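Local atomic coordinates of starch synthase I (Hordeum vulgare, PDB entry 4HLN), a protein that belongs to the plant starch synthases, glycosyltransferase-family proteins built from two Rossmann-like domains, and carries a bound glycan in this model. Residues S126-T131 with R160-M165; P166-G171 with F237-L242; K185-P190 with C243-E248; V198-E203 with V211-P216. All blocks are in the same frame, centred on the assembly; numbering follows the deposited sequence.

Contact 1: residues S126-T131 with R160-M165; sequences SIVFVT and RVMVVM
Ile127 and Phe129 bond to the backbone of Arg160, Met162 and Val164, which makes strands 126-130 and 160-166 parallel neighbours in the mixed sheet of the Rossmann-like N-terminal domain. The bonding alternates down the ladder. Phe129 N gives its hydrogen to Met162 O at 2.7 Å, and Phe129 O takes one from Val164 N at 2.8 Å. The strands run nearly parallel, their directions 17° apart.

Phe129 CB lies 3.6 Å from Met162 O, with Val163 CG2 next at 3.9 Å. Phe129 CG is anti to the carbonyl carbon (chi1 -73°), which carries the ring back toward Val161. One ring edge then meets that valine: both CD2 and CE2 touch Val161 CG1, CE2 at 3.9 Å. Met162 O also lies at this edge, in the ring plane. Val267 of strand 264-269 adds a contact to Phe129.

On the other face, Val128 CG1 packs against Val164 CG2 at 4.0 Å. Ala246 and Ala249 of helix 235-252 cover part of this face. Arg160 reaches past the strand end, where its guanidinium bonds to the carbonyls of Tyr258 and Ile259. One water joins the two segments there, 2.7 Å from Ser126 OG and 2.9 Å from Arg160 NH2.

Contact 2: residues P166-G171 with F237-L242; sequences PRYLNG and FRYTLL
Tyr168 and Tyr239 meet through their hydroxyls, with Tyr168 OH 2.7 Å from Tyr239 OH. This is the tight part of the contact. The two side chains cross at about a right angle, and each hydroxyl lies at the edge of the other ring, in its plane. Tyr168 sits at the centre of an inverse gamma turn just after strand 160-166. Pro166 CB lies over one face of its ring. Tyr239 projects from helix 235-252.

The rest of the contact is looser. Pro166 CG stands 4.2 Å from Tyr239 CE2, and Pro166 CD is 4.3 Å from Leu242 CD1. Arg238 NH2 comes to the edge of the Tyr168 ring, 4.1 Å from CE1, with the guanidinium and ring planes 55° apart. The guanidinium is held elsewhere, by Asn235 and the carbonyls of Ser217 and Phe229. Further along, the loop leaves the helix, and Asn170 and Gly171 are exposed to solvent.

Tyr168 OH bonds to Gly132 O, while the Tyr239 proton has both Tyr168 OH and Phe229 O within reach. Two protons cannot fill all three links at once. The hydroxyls and carbonyls thus form a buried polar cluster, its Tyr239 proton probably shared between alternatives.

Contact 3: residues K185-P190 with C243-E248; sequences KHIKIP and CYAACE
Ile189 lays its CG2 methyl over one face of the Tyr244 ring, a CH-pi contact 3.8 Å from the ring centroid and 25° off the ring normal. The methyl sits toward the CG side of the ring, 3.5 Å from Tyr244 CG. Ile189 CG2 is anti to the backbone N, with CG1 beside it (chi1 -53°). This torsion turns CG2 to the ring, while the CG1 branch lies along the tyrosine's root, with Ile189 CD1 3.9 Å from Tyr244 CB.

The remaining apolar packing centres on Ile187. Its extended CG1 branch drives CD1 onto the helix, 3.7 Å from Ala245 CA. The same methyl lies 3.7 Å from Glu248 CG. Only the aliphatic CB and CG of Glu248 touch the strand. Ile187 CG2 flanks that part of the glutamate too.

Polar groups play no direct role between the segments, and no hydrogen bond joins them. The polar ends on the helix are engaged elsewhere. Tyr244 OH bonds to the carbonyl of Leu316, and Glu248 OE2 bonds to the hydroxyl of Tyr284 on helix 276-284.

Strand 185-190 and helix 243-248 have axes 9.4 Å apart, with directions 132° from each other. Alternate strand residues, Ile187 and Ile189, point to the helix. This is the layer packing of an alpha/beta domain, a helix lying against the outermost strand of its sheet.

Contact 4: residues V198-E203 with V211-P216; sequences VTFFHE and VFVDHP
Thr199 with Asp214 and Phe201 with Phe212 form the hydrogen-bonded pairs of an antiparallel ladder, each joined by two backbone bonds, and the strand directions differ by 153°. Phe212 N bonds to Phe201 O at 2.8 Å. Thr199 N bonds to Asp214 O at 3.1 Å.

On one face, Thr199 and Asp214 lie side by side, and Thr199 OG1 comes 3.5 Å from Asp214 CB. The Phe201 side chain crosses that of Asp214 obliquely. Its CE1 is 3.7 Å from Asp214 CB, and the ring and carboxylate planes are 70° apart. Asp214 OD1 is gripped twice, by a salt bridge to Arg167 and a hydrogen bond from His219. The Arg167 guanidinium also makes a cation-pi contact with Phe201.

The two strands form a beta hairpin, 195-205 with 208-214, near one end of the mixed sheet. Strand 181-190 flanks it on one side and strand 160-166 on the other.

The opposite face carries Phe200, Val211 and Val213. With CG anti to its own carbonyl carbon (chi1 -62°), Phe200 brings its ring edge to Val211 CG1, which lies in the ring plane 3.8 Å from CD1. Val198 CB packs on Val213 CG1, also at 3.8 Å. Ala245 of helix 235-252 touches Val198, Phe200 and Val213 on this face.

How the contacts relate
All four contacts lie in the N-terminal starch synthase domain, with centres 8 to 16 Å apart. Contact 1 comes first along the chain and is complete before the others begin. Contacts 2 and 3 alternate in sequence, and both span the hairpin of contact 4. Contacts 1, 3 and 4 draw on one mixed sheet, in the order 181-190, 195-205, 208-214, 160-166, 126-130. Strand 208-214 is probably hydrogen-bonded to 160-166, so contacts 1 and 4 lie in one continuous sheet. Contacts 2 and 3 share helix 235-252, which covers one side of these strands. The pairing of 208-214 with 160-166 joins the antiparallel end to the parallel strands, and helix 235-252 packs across both.

Contact 1: residues S126-T131 with R160-M165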
loop_
_atom_site.group_PDB
_atom_site.type_symbol
_atom_site.label_atom_id
_atom_site.label_comp_id
_atom_site.label_asym_id
_atom_site.label_seq_id
_atom_site.Cartn_x
_atom_site.Cartn_y
_atom_site.Cartn_z
ATOM N N SER A 126 20.935 -7.195 -4.562
ATOM C CA SER A 126 21.018 -5.811 -4.983
ATOM C C SER A 126 19.644 -5.416 -5.491
ATOM O O SER A 126 19.122 -6.011 -6.431
ATOM C CB SER A 126 22.083 -5.623 -6.059
ATOM O OG SER A 126 23.380 -5.778 -5.497
ATOM N N ILE A 127 19.056 -4.421 -4.845
ATOM C CA ILE A 127 17.669 -4.070 -5.093
ATOM C C ILE A 127 17.548 -2.614 -5.468
ATOM O O ILE A 127 18.046 -1.743 -4.755
ATOM C CB ILE A 127 16.814 -4.345 -3.864
ATOM C CG1 ILE A 127 17.004 -5.791 -3.425
ATOM C CG2 ILE A 127 15.366 -4.117 -4.179
ATOM C CD1 ILE A 127 16.353 -6.100 -2.115
ATOM N N VAL A 128 16.891 -2.356 -6.593
ATOM C CA VAL A 128 16.760 -0.997 -7.088
ATOM C C VAL A 128 15.293 -0.596 -7.120
ATOM O O VAL A 128 14.533 -1.050 -7.977
ATOM C CB VAL A 128 17.374 -0.842 -8.499
ATOM C CG1 VAL A 128 17.316 0.600 -8.943
ATOM C CG2 VAL A 128 18.827 -1.360 -8.543
ATOM N N PHE A 129 14.889 0.237 -6.169
ATOM C CA PHE A 129 13.543 0.811 -6.191
ATOM C C PHE A 129 13.477 1.952 -7.174
ATOM O O PHE A 129 14.341 2.815 -7.174
ATOM C CB PHE A 129 13.135 1.315 -4.808
ATOM C CG PHE A 129 12.832 0.220 -3.843
ATOM C CD1 PHE A 129 11.526 -0.199 -3.637
ATOM C CD2 PHE A 129 13.862 -0.432 -3.171
ATOM C CE1 PHE A 129 11.256 -1.233 -2.756
ATOM C CE2 PHE A 129 13.601 -1.464 -2.288
ATOM C CZ PHE A 129 12.292 -1.865 -2.076
ATOM N N VAL A 130 12.449 1.956 -8.018
ATOM C CA VAL A 130 12.199 3.098 -8.893
ATOM C C VAL A 130 10.816 3.687 -8.591
ATOM O O VAL A 130 9.816 2.964 -8.503
ATOM C CB VAL A 130 12.352 2.722 -10.379
ATOM C CG1 VAL A 130 12.311 3.978 -11.270
ATOM C CG2 VAL A 130 13.659 1.947 -10.591
ATOM N N THR A 131 10.758 5.000 -8.420
ATOM C CA THR A 131 9.535 5.615 -7.923
ATOM C C THR A 131 9.423 7.082 -8.302
ATOM O O THR A 131 10.425 7.754 -8.524
ATOM C CB THR A 131 9.433 5.475 -6.385
ATOM O OG1 THR A 131 8.197 6.034 -5.916
ATOM C CG2 THR A 131 10.595 6.167 -5.710
ATOM N N ARG A 160 21.875 -4.703 -0.583
ATOM C CA ARG A 160 22.371 -3.459 -1.130
ATOM C C ARG A 160 21.179 -2.805 -1.820
ATOM O O ARG A 160 20.638 -3.362 -2.762
ATOM C CB ARG A 160 23.491 -3.716 -2.131
ATOM C CG ARG A 160 24.468 -2.556 -2.192
ATOM C CD ARG A 160 25.254 -2.562 -3.476
ATOM N NE ARG A 160 26.113 -1.392 -3.548
ATOM C CZ ARG A 160 26.975 -1.178 -4.530
ATOM N NH1 ARG A 160 27.739 -0.091 -4.537
ATOM N NH2 ARG A 160 27.073 -2.070 -5.499
ATOM N N VAL A 161 20.756 -1.643 -1.338
ATOM C CA VAL A 161 19.457 -1.097 -1.731
ATOM C C VAL A 161 19.577 0.303 -2.315
ATOM O O VAL A 161 20.114 1.219 -1.681
ATOM C CB VAL A 161 18.445 -1.077 -0.534
ATOM C CG1 VAL A 161 17.104 -0.458 -0.953
ATOM C CG2 VAL A 161 18.245 -2.479 0.036
ATOM N N MET A 162 19.075 0.460 -3.534
ATOM C CA MET A 162 19.061 1.763 -4.182
ATOM C C MET A 162 17.625 2.249 -4.353
ATOM O O MET A 162 16.732 1.454 -4.625
ATOM C CB MET A 162 19.772 1.689 -5.536
ATOM C CG MET A 162 19.742 3.000 -6.334
ATOM S SD MET A 162 20.620 2.972 -7.929
ATOM C CE MET A 162 22.246 2.451 -7.409
ATOM N N VAL A 163 17.392 3.543 -4.169
ATOM C CA VAL A 163 16.109 4.112 -4.576
ATOM C C VAL A 163 16.325 5.265 -5.517
ATOM O O VAL A 163 17.002 6.235 -5.169
ATOM C CB VAL A 163 15.300 4.659 -3.418
ATOM C CG1 VAL A 163 13.968 5.189 -3.955
ATOM C CG2 VAL A 163 15.091 3.600 -2.367
ATOM N N VAL A 164 15.722 5.161 -6.699
ATOM C CA VAL A 164 15.852 6.173 -7.748
ATOM C C VAL A 164 14.555 6.969 -7.876
ATOM O O VAL A 164 13.480 6.390 -7.996
ATOM C CB VAL A 164 16.177 5.521 -9.097
ATOM C CG1 VAL A 164 16.404 6.574 -10.183
ATOM C CG2 VAL A 164 17.375 4.642 -8.954
ATOM N N MET A 165 14.686 8.292 -7.855
ATOM C CA MET A 165 13.571 9.237 -7.787
ATOM C C MET A 165 13.924 10.485 -8.546
ATOM O O MET A 165 15.092 10.774 -8.776
ATOM C CB MET A 165 13.374 9.735 -6.366
ATOM C CG MET A 165 12.632 8.850 -5.449
ATOM S SD MET A 165 13.242 9.313 -3.827
ATOM C CE MET A 165 14.990 9.032 -4.134
HETATM O O HOH W 1 25.697 -4.505 -6.252
#

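Contact 2: residues P166-G171 with F237-L242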
loop_
_atom_site.group_PDB
_atom_site.type_symbol
_atom_site.label_atom_id
_atom_site.label_comp_id
_atom_site.label_asym_id
_atom_site.label_seq_id
_atom_site.Cartn_x
_atom_site.Cartn_y
_atom_site.Cartn_z
ATOM N N PRO A 166 12.910 11.271 -8.891
ATOM C CA PRO A 166 13.217 12.579 -9.460
ATOM C C PRO A 166 13.705 13.510 -8.371
ATOM O O PRO A 166 13.312 13.395 -7.214
ATOM C CB PRO A 166 11.866 13.051 -9.997
ATOM C CG PRO A 166 11.051 11.767 -10.154
ATOM C CD PRO A 166 11.480 10.931 -9.007
ATOM N N ARG A 167 14.583 14.424 -8.742
ATOM C CA ARG A 167 14.968 15.499 -7.846
ATOM C C ARG A 167 13.981 16.648 -8.092
ATOM O O ARG A 167 14.160 17.469 -8.993
ATOM C CB ARG A 167 16.410 15.905 -8.134
ATOM C CG ARG A 167 17.020 16.911 -7.194
ATOM C CD ARG A 167 18.528 16.828 -7.333
ATOM N NE ARG A 167 19.248 17.928 -6.707
ATOM C CZ ARG A 167 19.629 19.032 -7.346
ATOM N NH1 ARG A 167 19.355 19.193 -8.637
ATOM N NH2 ARG A 167 20.289 19.978 -6.692
ATOM N N TYR A 168 12.903 16.664 -7.318
ATOM C CA TYR A 168 11.893 17.709 -7.440
ATOM C C TYR A 168 12.362 19.008 -6.781
ATOM O O TYR A 168 11.846 19.394 -5.746
ATOM C CB TYR A 168 10.615 17.251 -6.761
ATOM C CG TYR A 168 9.952 16.065 -7.419
ATOM C CD1 TYR A 168 9.308 16.203 -8.644
ATOM C CD2 TYR A 168 9.936 14.816 -6.805
ATOM C CE1 TYR A 168 8.677 15.130 -9.246
ATOM C CE2 TYR A 168 9.308 13.727 -7.409
ATOM C CZ TYR A 168 8.674 13.897 -8.628
ATOM O OH TYR A 168 8.034 12.844 -9.247
ATOM N N LEU A 169 13.338 19.683 -7.379
ATOM C CA LEU A 169 14.035 20.761 -6.681
ATOM C C LEU A 169 13.249 22.057 -6.603
ATOM O O LEU A 169 12.571 22.477 -7.548
ATOM C CB LEU A 169 15.395 21.029 -7.322
ATOM C CG LEU A 169 16.402 21.856 -6.525
ATOM C CD1 LEU A 169 16.816 21.137 -5.255
ATOM C CD2 LEU A 169 17.622 22.151 -7.374
ATOM N N ASN A 170 13.362 22.690 -5.450
ATOM C CA ASN A 170 12.804 24.005 -5.237
ATOM C C ASN A 170 13.950 24.997 -5.043
ATOM O O ASN A 170 14.206 25.439 -3.929
ATOM C CB ASN A 170 11.911 23.969 -4.005
ATOM C CG ASN A 170 11.241 25.289 -3.739
ATOM O OD1 ASN A 170 10.970 26.062 -4.666
ATOM N ND2 ASN A 170 10.977 25.566 -2.462
ATOM N N GLY A 171 14.661 25.309 -6.126
ATOM C CA GLY A 171 15.814 26.190 -6.063
ATOM C C GLY A 171 17.112 25.535 -5.607
ATOM O O GLY A 171 17.091 24.577 -4.827
ATOM N N PHE A 237 6.530 12.478 -20.701
ATOM C CA PHE A 237 7.920 12.778 -20.975
ATOM C C PHE A 237 8.801 12.729 -19.714
ATOM O O PHE A 237 9.902 12.141 -19.726
ATOM C CB PHE A 237 8.016 14.143 -21.665
ATOM C CG PHE A 237 9.395 14.729 -21.678
ATOM C CD1 PHE A 237 10.415 14.132 -22.409
ATOM C CD2 PHE A 237 9.677 15.881 -20.956
ATOM C CE1 PHE A 237 11.700 14.678 -22.417
ATOM C CE2 PHE A 237 10.962 16.436 -20.962
ATOM C CZ PHE A 237 11.974 15.840 -21.691
ATOM N N ARG A 238 8.325 13.349 -18.637
ATOM C CA ARG A 238 9.101 13.434 -17.400
ATOM C C ARG A 238 9.423 12.038 -16.891
ATOM O O ARG A 238 10.558 11.745 -16.522
ATOM C CB ARG A 238 8.342 14.185 -16.296
ATOM C CG ARG A 238 8.111 15.667 -16.533
ATOM C CD ARG A 238 6.895 16.133 -15.750
ATOM N NE ARG A 238 7.230 16.789 -14.494
ATOM C CZ ARG A 238 6.556 16.622 -13.361
ATOM N NH1 ARG A 238 5.523 15.802 -13.333
ATOM N NH2 ARG A 238 6.919 17.265 -12.253
ATOM N N TYR A 239 8.418 11.173 -16.880
ATOM C CA TYR A 239 8.578 9.869 -16.268
ATOM C C TYR A 239 9.235 8.842 -17.187
ATOM O O TYR A 239 9.801 7.854 -16.733
ATOM C CB TYR A 239 7.263 9.422 -15.636
ATOM C CG TYR A 239 6.957 10.333 -14.488
ATOM C CD1 TYR A 239 5.948 11.280 -14.564
ATOM C CD2 TYR A 239 7.752 10.305 -13.341
ATOM C CE1 TYR A 239 5.706 12.153 -13.496
ATOM C CE2 TYR A 239 7.520 11.149 -12.280
ATOM C CZ TYR A 239 6.493 12.074 -12.353
ATOM O OH TYR A 239 6.282 12.915 -11.278
ATOM N N THR A 240 9.196 9.127 -18.479
ATOM C CA THR A 240 10.042 8.448 -19.449
ATOM C C THR A 240 11.526 8.666 -19.102
ATOM O O THR A 240 12.320 7.720 -19.118
ATOM C CB THR A 240 9.720 8.945 -20.885
ATOM O OG1 THR A 240 8.403 8.518 -21.234
ATOM C CG2 THR A 240 10.682 8.385 -21.921
ATOM N N LEU A 241 11.891 9.905 -18.770
ATOM C CA LEU A 241 13.270 10.210 -18.408
ATOM C C LEU A 241 13.653 9.403 -17.181
ATOM O O LEU A 241 14.735 8.796 -17.129
ATOM C CB LEU A 241 13.455 11.693 -18.110
ATOM C CG LEU A 241 13.262 12.658 -19.274
ATOM C CD1 LEU A 241 13.565 14.095 -18.854
ATOM C CD2 LEU A 241 14.095 12.249 -20.470
ATOM N N LEU A 242 12.743 9.399 -16.208
ATOM C CA LEU A 242 12.948 8.695 -14.958
ATOM C C LEU A 242 13.327 7.257 -15.247
ATOM O O LEU A 242 14.253 6.719 -14.648
ATOM C CB LEU A 242 11.675 8.715 -14.112
ATOM C CG LEU A 242 11.835 7.858 -12.861
ATOM C CD1 LEU A 242 13.071 8.307 -12.056
ATOM C CD2 LEU A 242 10.601 7.871 -12.001
#

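Contact 3: residues K185-P190 with C243-E248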
loop_
_atom_site.group_PDB
_atom_site.type_symbol
_atom_site.label_atom_id
_atom_site.label_comp_id
_atom_site.label_asym_id
_atom_site.label_seq_id
_atom_site.Cartn_x
_atom_site.Cartn_y
_atom_site.Cartn_z
ATOM N N LYS A 185 27.963 12.295 -12.741
ATOM C CA LYS A 185 27.498 11.458 -13.840
ATOM C C LYS A 185 26.254 12.004 -14.520
ATOM O O LYS A 185 25.303 12.438 -13.864
ATOM C CB LYS A 185 27.239 10.054 -13.331
ATOM C CG LYS A 185 28.495 9.360 -12.881
ATOM C CD LYS A 185 29.328 8.922 -14.070
ATOM C CE LYS A 185 30.686 8.414 -13.618
ATOM N NZ LYS A 185 31.368 7.668 -14.710
ATOM N N HIS A 186 26.269 11.995 -15.844
ATOM C CA HIS A 186 25.096 12.386 -16.610
ATOM C C HIS A 186 24.828 11.347 -17.699
ATOM O O HIS A 186 25.732 10.619 -18.099
ATOM C CB HIS A 186 25.343 13.732 -17.266
ATOM C CG HIS A 186 26.205 13.655 -18.489
ATOM N ND1 HIS A 186 27.580 13.768 -18.442
ATOM C CD2 HIS A 186 25.886 13.470 -19.793
ATOM C CE1 HIS A 186 28.068 13.662 -19.666
ATOM N NE2 HIS A 186 27.063 13.479 -20.504
ATOM N N ILE A 187 23.592 11.261 -18.179
ATOM C CA ILE A 187 23.354 10.507 -19.406
ATOM C C ILE A 187 22.535 11.315 -20.377
ATOM O O ILE A 187 21.853 12.277 -19.990
ATOM C CB ILE A 187 22.663 9.166 -19.165
ATOM C CG1 ILE A 187 21.258 9.383 -18.616
ATOM C CG2 ILE A 187 23.497 8.296 -18.219
ATOM C CD1 ILE A 187 20.534 8.094 -18.277
ATOM N N LYS A 188 22.644 10.941 -21.646
ATOM C CA LYS A 188 21.847 11.556 -22.705
ATOM C C LYS A 188 20.868 10.528 -23.240
ATOM O O LYS A 188 21.266 9.484 -23.788
ATOM C CB LYS A 188 22.717 12.150 -23.827
ATOM C CG LYS A 188 23.408 13.450 -23.433
ATOM C CD LYS A 188 24.121 14.106 -24.608
ATOM C CE LYS A 188 25.141 15.159 -24.137
ATOM N NZ LYS A 188 26.444 14.571 -23.643
ATOM N N ILE A 189 19.585 10.827 -23.045
ATOM C CA ILE A 189 18.484 9.941 -23.421
ATOM C C ILE A 189 17.854 10.356 -24.746
ATOM O O ILE A 189 17.300 11.450 -24.866
ATOM C CB ILE A 189 17.390 9.969 -22.356
ATOM C CG1 ILE A 189 17.997 9.685 -20.973
ATOM C CG2 ILE A 189 16.289 9.003 -22.725
ATOM C CD1 ILE A 189 17.102 10.100 -19.794
ATOM N N PRO A 190 17.946 9.486 -25.754
ATOM C CA PRO A 190 17.298 9.787 -27.036
ATOM C C PRO A 190 15.801 9.455 -26.957
ATOM O O PRO A 190 15.407 8.291 -26.803
ATOM C CB PRO A 190 18.025 8.858 -28.012
ATOM C CG PRO A 190 18.313 7.645 -27.156
ATOM C CD PRO A 190 18.591 8.163 -25.756
ATOM N N CYS A 243 12.606 6.644 -16.180
ATOM C CA CYS A 243 12.746 5.221 -16.428
ATOM C C CYS A 243 14.050 4.876 -17.135
ATOM O O CYS A 243 14.738 3.948 -16.733
ATOM C CB CYS A 243 11.533 4.696 -17.194
ATOM S SG CYS A 243 10.045 4.489 -16.156
ATOM N N TYR A 244 14.401 5.629 -18.174
ATOM C CA TYR A 244 15.697 5.453 -18.821
ATOM C C TYR A 244 16.858 5.611 -17.821
ATOM O O TYR A 244 17.803 4.815 -17.806
ATOM C CB TYR A 244 15.867 6.443 -19.979
ATOM C CG TYR A 244 15.251 5.984 -21.279
ATOM C CD1 TYR A 244 15.929 5.095 -22.113
ATOM C CD2 TYR A 244 13.989 6.445 -21.684
ATOM C CE1 TYR A 244 15.383 4.670 -23.302
ATOM C CE2 TYR A 244 13.421 6.021 -22.876
ATOM C CZ TYR A 244 14.124 5.130 -23.679
ATOM O OH TYR A 244 13.591 4.689 -24.860
ATOM N N ALA A 245 16.769 6.646 -16.996
ATOM C CA ALA A 245 17.789 6.949 -16.018
ATOM C C ALA A 245 17.962 5.779 -15.067
ATOM O O ALA A 245 19.071 5.383 -14.740
ATOM C CB ALA A 245 17.404 8.208 -15.238
ATOM N N ALA A 246 16.853 5.219 -14.619
ATOM C CA ALA A 246 16.924 4.183 -13.611
ATOM C C ALA A 246 17.595 2.916 -14.157
ATOM O O ALA A 246 18.186 2.134 -13.403
ATOM C CB ALA A 246 15.529 3.886 -13.046
ATOM N N CYS A 247 17.517 2.723 -15.469
ATOM C CA CYS A 247 18.180 1.592 -16.114
ATOM C C CYS A 247 19.693 1.792 -16.189
ATOM O O CYS A 247 20.460 0.840 -16.131
ATOM C CB CYS A 247 17.589 1.349 -17.499
ATOM S SG CYS A 247 15.923 0.658 -17.424
ATOM N N GLU A 248 20.118 3.041 -16.282
ATOM C CA GLU A 248 21.539 3.354 -16.309
ATOM C C GLU A 248 22.233 3.353 -14.947
ATOM O O GLU A 248 23.407 2.998 -14.842
ATOM C CB GLU A 248 21.757 4.695 -17.004
ATOM C CG GLU A 248 21.559 4.582 -18.496
ATOM C CD GLU A 248 22.545 3.594 -19.114
ATOM O OE1 GLU A 248 23.771 3.822 -18.958
ATOM O OE2 GLU A 248 22.105 2.594 -19.735
#

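Contact 4: residues V198-E203 with V211-P216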
loop_
_atom_site.group_PDB
_atom_site.type_symbol
_atom_site.label_atom_id
_atom_site.label_comp_id
_atom_site.label_asym_id
_atom_site.label_seq_id
_atom_site.Cartn_x
_atom_site.Cartn_y
_atom_site.Cartn_z
ATOM N N VAL A 198 19.922 14.019 -18.341
ATOM C CA VAL A 198 19.661 14.023 -16.913
ATOM C C VAL A 198 20.996 13.855 -16.179
ATOM O O VAL A 198 21.978 13.375 -16.759
ATOM C CB VAL A 198 18.679 12.894 -16.508
ATOM C CG1 VAL A 198 17.369 13.028 -17.279
ATOM C CG2 VAL A 198 19.290 11.538 -16.787
ATOM N N THR A 199 21.041 14.270 -14.915
ATOM C CA THR A 199 22.229 14.062 -14.101
ATOM C C THR A 199 21.826 13.362 -12.810
ATOM O O THR A 199 20.647 13.277 -12.488
ATOM C CB THR A 199 22.973 15.375 -13.798
ATOM O OG1 THR A 199 22.108 16.252 -13.072
ATOM C CG2 THR A 199 23.413 16.060 -15.094
ATOM N N PHE A 200 22.799 12.838 -12.080
ATOM C CA PHE A 200 22.486 12.056 -10.902
ATOM C C PHE A 200 23.067 12.691 -9.663
ATOM O O PHE A 200 24.255 13.036 -9.623
ATOM C CB PHE A 200 23.036 10.635 -11.033
ATOM C CG PHE A 200 22.449 9.854 -12.167
ATOM C CD1 PHE A 200 21.421 8.945 -11.943
ATOM C CD2 PHE A 200 22.932 10.010 -13.457
ATOM C CE1 PHE A 200 20.881 8.209 -12.983
ATOM C CE2 PHE A 200 22.393 9.277 -14.511
ATOM C CZ PHE A 200 21.366 8.376 -14.272
ATOM N N PHE A 201 22.216 12.830 -8.652
ATOM C CA PHE A 201 22.627 13.276 -7.334
ATOM C C PHE A 201 22.439 12.104 -6.402
ATOM O O PHE A 201 21.655 11.208 -6.695
ATOM C CB PHE A 201 21.812 14.495 -6.901
ATOM C CG PHE A 201 22.147 15.729 -7.680
ATOM C CD1 PHE A 201 21.838 15.814 -9.032
ATOM C CD2 PHE A 201 22.806 16.791 -7.076
ATOM C CE1 PHE A 201 22.167 16.948 -9.774
ATOM C CE2 PHE A 201 23.147 17.929 -7.805
ATOM C CZ PHE A 201 22.829 18.007 -9.163
ATOM N N HIS A 202 23.174 12.075 -5.300
ATOM C CA HIS A 202 23.143 10.885 -4.465
ATOM C C HIS A 202 23.330 11.160 -2.993
ATOM O O HIS A 202 24.104 12.013 -2.605
ATOM C CB HIS A 202 24.195 9.858 -4.918
ATOM C CG HIS A 202 24.467 8.797 -3.898
ATOM N ND1 HIS A 202 25.634 8.749 -3.167
ATOM C CD2 HIS A 202 23.703 7.769 -3.455
ATOM C CE1 HIS A 202 25.584 7.728 -2.327
ATOM N NE2 HIS A 202 24.425 7.116 -2.482
ATOM N N GLU A 203 22.611 10.413 -2.171
ATOM C CA GLU A 203 22.878 10.435 -0.754
ATOM C C GLU A 203 22.767 9.045 -0.129
ATOM O O GLU A 203 21.852 8.259 -0.429
ATOM C CB GLU A 203 21.976 11.435 -0.033
ATOM C CG GLU A 203 22.293 11.529 1.459
ATOM C CD GLU A 203 21.251 12.285 2.278
ATOM O OE1 GLU A 203 20.297 12.848 1.686
ATOM O OE2 GLU A 203 21.393 12.306 3.523
ATOM N N VAL A 211 19.207 7.879 -4.857
ATOM C CA VAL A 211 19.693 8.435 -6.108
ATOM C C VAL A 211 18.627 9.316 -6.741
ATOM O O VAL A 211 17.487 8.895 -6.931
ATOM C CB VAL A 211 20.051 7.327 -7.101
ATOM C CG1 VAL A 211 20.388 7.920 -8.472
ATOM C CG2 VAL A 211 21.187 6.493 -6.558
ATOM N N PHE A 212 19.015 10.535 -7.085
ATOM C CA PHE A 212 18.080 11.522 -7.592
ATOM C C PHE A 212 18.386 11.866 -9.010
ATOM O O PHE A 212 19.526 12.176 -9.352
ATOM C CB PHE A 212 18.161 12.773 -6.751
ATOM C CG PHE A 212 17.761 12.544 -5.364
ATOM C CD1 PHE A 212 16.412 12.510 -5.024
ATOM C CD2 PHE A 212 18.718 12.313 -4.388
ATOM C CE1 PHE A 212 16.023 12.279 -3.711
ATOM C CE2 PHE A 212 18.339 12.080 -3.070
ATOM C CZ PHE A 212 16.991 12.057 -2.730
ATOM N N VAL A 213 17.354 11.809 -9.836
ATOM C CA VAL A 213 17.494 12.087 -11.251
ATOM C C VAL A 213 17.125 13.542 -11.489
ATOM O O VAL A 213 16.021 13.967 -11.153
ATOM C CB VAL A 213 16.624 11.142 -12.067
ATOM C CG1 VAL A 213 16.734 11.447 -13.557
ATOM C CG2 VAL A 213 17.061 9.719 -11.785
ATOM N N ASP A 214 18.064 14.313 -12.039
ATOM C CA ASP A 214 17.846 15.741 -12.219
ATOM C C ASP A 214 17.587 16.185 -13.663
ATOM O O ASP A 214 18.378 15.914 -14.584
ATOM C CB ASP A 214 18.986 16.562 -11.619
ATOM C CG ASP A 214 18.593 18.022 -11.396
ATOM O OD1 ASP A 214 17.616 18.263 -10.646
ATOM O OD2 ASP A 214 19.245 18.922 -11.979
ATOM N N HIS A 215 16.469 16.886 -13.827
ATOM C CA HIS A 215 16.097 17.519 -15.083
ATOM C C HIS A 215 15.254 18.755 -14.738
ATOM O O HIS A 215 14.544 18.778 -13.728
ATOM C CB HIS A 215 15.308 16.536 -15.962
ATOM C CG HIS A 215 15.017 17.057 -17.332
ATOM N ND1 HIS A 215 13.976 17.925 -17.593
ATOM C CD2 HIS A 215 15.640 16.847 -18.518
ATOM C CE1 HIS A 215 13.973 18.227 -18.880
ATOM N NE2 HIS A 215 14.968 17.581 -19.466
ATOM N N PRO A 216 15.344 19.802 -15.564
ATOM C CA PRO A 216 14.570 21.035 -15.322
ATOM C C PRO A 216 13.062 20.804 -15.066
ATOM O O PRO A 216 12.476 21.458 -14.196
ATOM C CB PRO A 216 14.783 21.833 -16.609
ATOM C CG PRO A 216 16.115 21.318 -17.157
ATOM C CD PRO A 216 16.220 19.886 -16.750
#